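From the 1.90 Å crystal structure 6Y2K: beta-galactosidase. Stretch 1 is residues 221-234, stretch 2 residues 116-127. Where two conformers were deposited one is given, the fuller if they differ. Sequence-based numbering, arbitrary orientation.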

ATOM      1  N   ALA A 221      18.638 -51.649  -0.704  1.00 15.87           N
ATOM      2  CA  ALA A 221      19.654 -52.703  -0.909  1.00 16.23           C
ATOM      3  C   ALA A 221      21.025 -52.348  -0.329  1.00 16.17           C
ATOM      4  O   ALA A 221      21.671 -53.186   0.308  1.00 15.75           O
ATOM      5  CB  ALA A 221      19.795 -53.025  -2.391  1.00 16.46           C
ATOM      6  N   PHE A 222      21.459 -51.109  -0.558  1.00 16.02           N
ATOM      7  CA  PHE A 222      22.723 -50.581  -0.009  1.00 15.94           C
ATOM      8  C   PHE A 222      22.752 -50.654   1.513  1.00 16.22           C
ATOM      9  O   PHE A 222      23.767 -51.038   2.109  1.00 16.87           O
ATOM     10  CB  PHE A 222      22.913 -49.134  -0.476  1.00 15.61           C
ATOM     11  CG  PHE A 222      24.213 -48.491  -0.055  1.00 15.23           C
ATOM     12  CD1 PHE A 222      24.319 -47.829   1.161  1.00 15.06           C
ATOM     13  CD2 PHE A 222      25.312 -48.487  -0.910  1.00 15.31           C
ATOM     14  CE1 PHE A 222      25.499 -47.193   1.534  1.00 15.18           C
ATOM     15  CE2 PHE A 222      26.501 -47.861  -0.544  1.00 15.20           C
ATOM     16  CZ  PHE A 222      26.596 -47.217   0.684  1.00 15.19           C
ATOM     17  N   ASN A 223      21.640 -50.272   2.136  1.00 16.58           N
ATOM     18  CA  ASN A 223      21.504 -50.310   3.586  1.00 16.40           C
ATOM     19  C   ASN A 223      21.424 -51.756   4.104  1.00 16.93           C
ATOM     20  O   ASN A 223      22.043 -52.094   5.122  1.00 16.64           O
ATOM     21  CB  ASN A 223      20.265 -49.515   4.020  1.00 16.40           C
ATOM     22  CG  ASN A 223      20.096 -49.468   5.531  1.00 16.53           C
ATOM     23  OD1 ASN A 223      20.933 -48.904   6.239  1.00 16.57           O
ATOM     24  ND2 ASN A 223      19.013 -50.069   6.029  1.00 15.74           N
ATOM     25  N   LYS A 224      20.665 -52.593   3.401  1.00 17.46           N
ATOM     26  CA  LYS A 224      20.452 -53.986   3.799  1.00 19.07           C
ATOM     27  C   LYS A 224      21.754 -54.802   3.853  1.00 20.17           C
ATOM     28  O   LYS A 224      21.903 -55.672   4.727  1.00 20.86           O
ATOM     29  CB  LYS A 224      19.438 -54.652   2.864  1.00 19.74           C
ATOM     30  CG  LYS A 224      19.061 -56.093   3.192  1.00 20.78           C
ATOM     31  CD  LYS A 224      18.663 -56.273   4.652  1.00 21.87           C
ATOM     32  CE  LYS A 224      17.728 -57.455   4.874  1.00 23.56           C
ATOM     33  NZ  LYS A 224      18.340 -58.768   4.523  1.00 24.55           N
ATOM     34  N   LEU A 225      22.699 -54.523   2.959  1.00 20.19           N
ATOM     35  CA  LEU A 225      23.966 -55.250   3.001  1.00 21.61           C
ATOM     36  C   LEU A 225      24.731 -54.950   4.299  1.00 20.47           C
ATOM     37  O   LEU A 225      25.338 -55.854   4.876  1.00 20.26           O
ATOM     38  CB  LEU A 225      24.813 -55.030   1.739  1.00 23.64           C
ATOM     39  CG  LEU A 225      25.888 -53.950   1.618  1.00 25.46           C
ATOM     40  CD1 LEU A 225      27.148 -54.258   2.422  1.00 25.83           C
ATOM     41  CD2 LEU A 225      26.238 -53.778   0.143  1.00 27.13           C
ATOM     42  N   GLN A 226      24.673 -53.706   4.770  1.00 19.31           N
ATOM     43  CA  GLN A 226      25.314 -53.327   6.031  1.00 19.06           C
ATOM     44  C   GLN A 226      24.573 -53.937   7.222  1.00 19.57           C
ATOM     45  O   GLN A 226      25.198 -54.472   8.138  1.00 19.69           O
ATOM     46  CB  GLN A 226      25.419 -51.801   6.167  1.00 18.68           C
ATOM     47  CG  GLN A 226      26.202 -51.141   5.024  1.00 18.80           C
ATOM     48  CD  GLN A 226      26.703 -49.731   5.320  1.00 18.76           C
ATOM     49  OE1 GLN A 226      26.841 -49.338   6.493  1.00 19.98           O
ATOM     50  NE2 GLN A 226      26.969 -48.966   4.285  1.00 17.20           N
ATOM     51  N   VAL A 227      23.247 -53.871   7.198  1.00 19.43           N
ATOM     52  CA  VAL A 227      22.418 -54.463   8.258  1.00 19.60           C
ATOM     53  C   VAL A 227      22.713 -55.967   8.440  1.00 19.66           C
ATOM     54  O   VAL A 227      22.843 -56.444   9.574  1.00 19.06           O
ATOM     55  CB  VAL A 227      20.905 -54.240   7.976  1.00 19.50           C
ATOM     56  CG1 VAL A 227      20.021 -55.130   8.849  1.00 20.15           C
ATOM     57  CG2 VAL A 227      20.529 -52.776   8.174  1.00 19.52           C
ATOM     58  N   ASP A 228      22.801 -56.708   7.334  1.00 19.78           N
ATOM     59  CA  ASP A 228      23.054 -58.158   7.415  1.00 19.94           C
ATOM     60  C   ASP A 228      24.388 -58.461   8.118  1.00 20.21           C
ATOM     61  O   ASP A 228      24.450 -59.357   8.974  1.00 20.09           O
ATOM     62  CB  ASP A 228      23.012 -58.822   6.042  1.00 19.84           C
ATOM     63  CG  ASP A 228      21.617 -58.868   5.438  1.00 20.50           C
ATOM     64  OD1 ASP A 228      20.604 -58.651   6.139  1.00 20.66           O
ATOM     65  OD2 ASP A 228      21.541 -59.146   4.229  1.00 21.70           O
ATOM     66  N   ILE A 229      25.427 -57.690   7.783  1.00 19.45           N
ATOM     67  CA  ILE A 229      26.737 -57.815   8.432  1.00 19.25           C
ATOM     68  C   ILE A 229      26.663 -57.483   9.925  1.00 19.55           C
ATOM     69  O   ILE A 229      27.246 -58.204  10.753  1.00 18.73           O
ATOM     70  CB  ILE A 229      27.790 -56.902   7.761  1.00 19.16           C
ATOM     71  CG1 ILE A 229      28.072 -57.367   6.328  1.00 19.02           C
ATOM     72  CG2 ILE A 229      29.097 -56.878   8.560  1.00 19.23           C
ATOM     73  CD1 ILE A 229      28.685 -56.300   5.445  1.00 19.49           C
ATOM     74  N   LEU A 230      25.965 -56.391  10.256  1.00 18.81           N
ATOM     75  CA  LEU A 230      25.858 -55.936  11.634  1.00 19.30           C
ATOM     76  C   LEU A 230      24.993 -56.873  12.498  1.00 19.78           C
ATOM     77  O   LEU A 230      25.304 -57.054  13.679  1.00 19.39           O
ATOM     78  CB  LEU A 230      25.360 -54.485  11.699  1.00 19.23           C
ATOM     79  CG  LEU A 230      26.322 -53.441  11.098  1.00 18.78           C
ATOM     80  CD1 LEU A 230      25.616 -52.112  10.842  1.00 18.57           C
ATOM     81  CD2 LEU A 230      27.548 -53.240  11.979  1.00 19.03           C
ATOM     82  N   ARG A 231      23.947 -57.471  11.922  1.00 20.53           N
ATOM     83  CA  ARG A 231      23.154 -58.505  12.623  1.00 22.65           C
ATOM     84  C   ARG A 231      23.996 -59.721  13.008  1.00 23.97           C
ATOM     85  O   ARG A 231      23.846 -60.261  14.107  1.00 23.94           O
ATOM     86  CB  ARG A 231      21.987 -59.017  11.762  1.00 23.65           C
ATOM     87  CG  ARG A 231      20.844 -58.049  11.513  1.00 24.93           C
ATOM     88  CD  ARG A 231      20.249 -57.505  12.791  1.00 25.62           C
ATOM     89  NE  ARG A 231      19.083 -56.670  12.516  1.00 26.04           N
ATOM     90  CZ  ARG A 231      18.551 -55.807  13.378  1.00 25.77           C
ATOM     91  NH1 ARG A 231      19.068 -55.634  14.604  1.00 25.45           N
ATOM     92  NH2 ARG A 231      17.498 -55.096  13.001  1.00 26.83           N
ATOM     93  N   GLU A 232      24.855 -60.152  12.086  1.00 25.22           N
ATOM     94  CA  GLU A 232      25.728 -61.313  12.298  1.00 26.93           C
ATOM     95  C   GLU A 232      26.772 -61.032  13.381  1.00 25.25           C
ATOM     96  O   GLU A 232      26.911 -61.809  14.330  1.00 24.06           O
ATOM     97  CB  GLU A 232      26.403 -61.703  10.970  1.00 29.98           C
ATOM     98  CG  GLU A 232      27.448 -62.818  11.016  1.00 33.69           C
ATOM     99  CD  GLU A 232      26.923 -64.161  11.499  1.00 37.85           C
ATOM    100  OE1 GLU A 232      27.766 -65.022  11.850  1.00 43.74           O
ATOM    101  OE2 GLU A 232      25.686 -64.383  11.520  1.00 41.10           O
ATOM    102  N   HIS A 233      27.477 -59.911  13.249  1.00 23.13           N
ATOM    103  CA  HIS A 233      28.656 -59.633  14.075  1.00 22.90           C
ATOM    104  C   HIS A 233      28.438 -58.688  15.245  1.00 22.20           C
ATOM    105  O   HIS A 233      29.358 -58.499  16.038  1.00 21.92           O
ATOM    106  CB  HIS A 233      29.789 -59.117  13.191  1.00 23.72           C
ATOM    107  CG  HIS A 233      30.234 -60.110  12.168  1.00 24.69           C
ATOM    108  ND1 HIS A 233      30.927 -61.255  12.500  1.00 25.54           N
ATOM    109  CD2 HIS A 233      30.058 -60.151  10.826  1.00 24.96           C
ATOM    110  CE1 HIS A 233      31.166 -61.955  11.405  1.00 25.59           C
ATOM    111  NE2 HIS A 233      30.657 -61.303  10.375  1.00 25.72           N
ATOM    112  N   SER A 234      27.247 -58.099  15.369  1.00 21.40           N
ATOM    113  CA  SER A 234      26.951 -57.192  16.484  1.00 21.18           C
ATOM    114  C   SER A 234      25.529 -57.380  17.012  1.00 22.13           C
ATOM    115  O   SER A 234      24.759 -56.418  17.149  1.00 21.65           O
ATOM    116  CB  SER A 234      27.209 -55.740  16.074  1.00 20.74           C
ATOM    117  OG  SER A 234      27.322 -54.890  17.210  1.00 19.42           O
TER
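Stretch 2 (116-127) ECRRMVTMMAER

Helices that run nearly parallel can pack closely when small side chains on one make room for larger ones on the other, and residues 116-127 of this beta-galactosidase illustrate the principle. The whole stretch is helical and runs in nearly the same direction as helix 221-233; the axes cross at -20° and approach to 9.2 Å. At so shallow an angle the contact can persist over several turns, and the residues that point toward the partner, Cys117, Val121 and Ala125, recur every four positions.

Glu116 does not reach the partner. One residue on, Cys117 lies beside the aromatic ring of Phe222, its SG 3.8 Å from Phe222 CZ in an oblique sulfur-aromatic approach. Arg118, whose CA-to-CB bond points sideways, makes its closest contacts through backbone atoms: its CA is 3.9 Å from Leu225 CD1, and its carbonyl O is 3.8 Å from Ile229 CD1. Arg119 and Met120 make no contact, as befits their place on the helix.

Val121 brings the chain back to the interface, with CG1 3.9 Å from Ile229 CG2 and CG2 3.7 Å from Gln226 OE1. Thr122 directs its hydroxyl into its own helix, OG1 donating to Arg118 O at 2.7 Å, and OG1 also lies 3.5 Å from Ile229 CD1. Ile229 is thus a knob in a hole formed by Arg118, Val121, Thr122 and Ala125.

After Met123 and Met124, which stay clear, Ala125 CA and His233 CA form the closest CA pair of the two helices, 5.7 Å apart, and Ala125 CB meets Ile229 CG2 at 3.8 Å and Leu230 CD2 at 3.9 Å. A water lies between the backbones here, its O 2.8 Å from both Ala125 O and His233 O, within hydrogen-bonding reach of each. Glu126 then lays its CG over one face of the His233 imidazole, 3.9 Å from the ring centroid, before Arg127 turns out of reach. No direct hydrogen bond joins the helices.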

ATOM      1  N   GLU A 116      33.120 -52.736  -1.857  1.00 18.37           N
ATOM      2  CA  GLU A 116      34.027 -52.007  -0.953  1.00 18.93           C
ATOM      3  C   GLU A 116      33.369 -51.744   0.409  1.00 18.35           C
ATOM      4  O   GLU A 116      34.029 -51.851   1.439  1.00 17.35           O
ATOM      5  CB  GLU A 116      34.522 -50.683  -1.557  1.00 20.59           C
ATOM      6  CG  GLU A 116      35.396 -50.830  -2.802  1.00 22.59           C
ATOM      7  CD  GLU A 116      36.863 -51.139  -2.508  1.00 25.22           C
ATOM      8  OE1 GLU A 116      37.195 -51.594  -1.391  1.00 26.93           O
ATOM      9  OE2 GLU A 116      37.704 -50.920  -3.414  1.00 27.65           O
ATOM     10  N   CYS A 117      32.074 -51.417   0.407  1.00 17.73           N
ATOM     11  CA  CYS A 117      31.319 -51.247   1.656  1.00 18.30           C
ATOM     12  C   CYS A 117      31.227 -52.560   2.440  1.00 18.62           C
ATOM     13  O   CYS A 117      31.373 -52.554   3.666  1.00 17.92           O
ATOM     14  CB  CYS A 117      29.918 -50.676   1.396  1.00 18.35           C
ATOM     15  SG  CYS A 117      29.925 -48.956   0.831  1.00 18.08           S
ATOM     16  N   ARG A 118      30.972 -53.668   1.736  1.00 19.58           N
ATOM     17  CA  ARG A 118      30.953 -54.991   2.368  0.50 20.23           C
ATOM     18  C   ARG A 118      32.268 -55.256   3.104  1.00 20.60           C
ATOM     19  O   ARG A 118      32.250 -55.713   4.247  1.00 19.68           O
ATOM     20  CB  ARG A 118      30.685 -56.106   1.351  0.50 20.63           C
ATOM     21  CG  ARG A 118      30.272 -57.437   1.989  0.50 21.15           C
ATOM     22  CD  ARG A 118      30.263 -58.570   0.968  0.50 21.46           C
ATOM     23  NE  ARG A 118      29.478 -58.226  -0.211  0.50 21.86           N
ATOM     24  CZ  ARG A 118      28.152 -58.215  -0.246  0.50 21.77           C
ATOM     25  NH1 ARG A 118      27.455 -58.532   0.836  0.50 21.73           N
ATOM     26  NH2 ARG A 118      27.527 -57.884  -1.363  0.50 21.99           N
ATOM     27  N   ARG A 119      33.394 -54.951   2.446  1.00 21.08           N
ATOM     28  CA  ARG A 119      34.730 -55.132   3.038  0.50 21.92           C
ATOM     29  C   ARG A 119      34.923 -54.313   4.306  1.00 21.29           C
ATOM     30  O   ARG A 119      35.317 -54.850   5.340  1.00 20.03           O
ATOM     31  CB  ARG A 119      35.852 -54.765   2.047  0.50 23.43           C
ATOM     32  CG  ARG A 119      37.250 -55.101   2.571  0.50 25.43           C
ATOM     33  CD  ARG A 119      38.402 -54.549   1.733  0.50 27.14           C
ATOM     34  NE  ARG A 119      38.373 -53.092   1.644  0.50 28.78           N
ATOM     35  CZ  ARG A 119      39.153 -52.266   2.338  0.50 28.89           C
ATOM     36  NH1 ARG A 119      40.073 -52.726   3.180  0.50 29.13           N
ATOM     37  NH2 ARG A 119      39.005 -50.965   2.158  0.50 28.31           N
ATOM     38  N   MET A 120      34.666 -53.007   4.220  1.00 20.41           N
ATOM     39  CA  MET A 120      34.927 -52.104   5.345  1.00 20.33           C
ATOM     40  C   MET A 120      33.969 -52.333   6.516  1.00 19.17           C
ATOM     41  O   MET A 120      34.394 -52.315   7.674  1.00 18.47           O
ATOM     42  CB  MET A 120      34.899 -50.625   4.905  1.00 20.45           C
ATOM     43  CG  MET A 120      34.972 -49.623   6.052  1.00 20.77           C
ATOM     44  SD  MET A 120      36.439 -49.773   7.094  1.00 22.13           S
ATOM     45  CE  MET A 120      37.677 -48.991   6.069  1.00 22.29           C
ATOM     46  N   VAL A 121      32.690 -52.535   6.219  1.00 18.89           N
ATOM     47  CA  VAL A 121      31.707 -52.766   7.278  1.00 18.88           C
ATOM     48  C   VAL A 121      31.976 -54.100   7.987  1.00 18.49           C
ATOM     49  O   VAL A 121      31.828 -54.186   9.207  1.00 18.66           O
ATOM     50  CB  VAL A 121      30.254 -52.674   6.771  1.00 18.78           C
ATOM     51  CG1 VAL A 121      29.262 -53.065   7.869  1.00 18.71           C
ATOM     52  CG2 VAL A 121      29.963 -51.249   6.304  1.00 18.84           C
ATOM     53  N   THR A 122      32.371 -55.120   7.231  1.00 18.22           N
ATOM     54  CA  THR A 122      32.796 -56.391   7.822  1.00 18.61           C
ATOM     55  C   THR A 122      34.018 -56.205   8.721  1.00 18.92           C
ATOM     56  O   THR A 122      34.022 -56.693   9.855  1.00 18.80           O
ATOM     57  CB  THR A 122      33.083 -57.458   6.754  1.00 18.61           C
ATOM     58  OG1 THR A 122      31.896 -57.689   5.989  1.00 18.59           O
ATOM     59  CG2 THR A 122      33.532 -58.785   7.407  1.00 18.81           C
ATOM     60  N   MET A 123      35.039 -55.495   8.234  1.00 19.45           N
ATOM     61  CA  MET A 123      36.216 -55.188   9.061  1.00 20.28           C
ATOM     62  C   MET A 123      35.835 -54.522  10.383  1.00 19.77           C
ATOM     63  O   MET A 123      36.280 -54.955  11.445  1.00 18.94           O
ATOM     64  CB  MET A 123      37.205 -54.277   8.325  1.00 21.81           C
ATOM     65  CG  MET A 123      38.121 -54.969   7.329  1.00 23.62           C
ATOM     66  SD  MET A 123      39.517 -53.898   6.890  1.00 26.95           S
ATOM     67  CE  MET A 123      38.687 -52.590   6.015  1.00 27.34           C
ATOM     68  N   MET A 124      35.013 -53.473  10.310  1.00 19.86           N
ATOM     69  CA  MET A 124      34.576 -52.726  11.508  1.00 20.40           C
ATOM     70  C   MET A 124      33.719 -53.540  12.457  1.00 20.01           C
ATOM     71  O   MET A 124      33.926 -53.490  13.669  1.00 20.97           O
ATOM     72  CB  MET A 124      33.764 -51.481  11.135  1.00 20.95           C
ATOM     73  CG  MET A 124      34.563 -50.207  11.056  1.00 21.72           C
ATOM     74  SD  MET A 124      33.475 -48.770  10.966  1.00 21.14           S
ATOM     75  CE  MET A 124      33.667 -47.938  12.537  1.00 21.91           C
ATOM     76  N   ALA A 125      32.733 -54.236  11.898  1.00 19.82           N
ATOM     77  CA  ALA A 125      31.818 -55.071  12.681  1.00 19.60           C
ATOM     78  C   ALA A 125      32.525 -56.243  13.386  1.00 20.04           C
ATOM     79  O   ALA A 125      32.138 -56.619  14.494  1.00 20.12           O
ATOM     80  CB  ALA A 125      30.710 -55.596  11.793  1.00 19.43           C
ATOM     81  N   GLU A 126      33.534 -56.825  12.734  1.00 19.91           N
ATOM     82  CA  GLU A 126      34.311 -57.897  13.351  0.50 20.06           C
ATOM     83  C   GLU A 126      35.151 -57.347  14.508  1.00 20.01           C
ATOM     84  O   GLU A 126      35.193 -57.951  15.576  1.00 20.86           O
ATOM     85  CB  GLU A 126      35.139 -58.664  12.301  0.50 20.12           C
ATOM     86  CG  GLU A 126      34.245 -59.577  11.463  0.50 20.25           C
ATOM     87  CD  GLU A 126      34.928 -60.224  10.270  0.50 20.50           C
ATOM     88  OE1 GLU A 126      35.938 -59.692   9.763  0.50 20.69           O
ATOM     89  OE2 GLU A 126      34.425 -61.275   9.821  0.50 20.87           O
ATOM     90  N   ARG A 127      35.776 -56.186  14.318  1.00 19.19           N
ATOM     91  CA  ARG A 127      36.603 -55.593  15.372  1.00 18.65           C
ATOM     92  C   ARG A 127      35.795 -55.069  16.573  1.00 19.00           C
ATOM     93  O   ARG A 127      36.216 -55.258  17.728  1.00 18.64           O
ATOM     94  CB  ARG A 127      37.482 -54.462  14.821  1.00 18.27           C
ATOM     95  CG  ARG A 127      38.529 -53.965  15.816  1.00 18.23           C
ATOM     96  CD  ARG A 127      39.613 -53.109  15.172  1.00 18.41           C
ATOM     97  NE  ARG A 127      40.732 -52.868  16.092  1.00 18.49           N
ATOM     98  CZ  ARG A 127      41.739 -53.720  16.331  1.00 18.75           C
ATOM     99  NH1 ARG A 127      41.809 -54.900  15.725  1.00 18.67           N
ATOM    100  NH2 ARG A 127      42.691 -53.393  17.201  1.00 19.43           N
TER
HETATM  101  O   HOH W   1      32.078 -58.776  16.336  1.00 22.49           O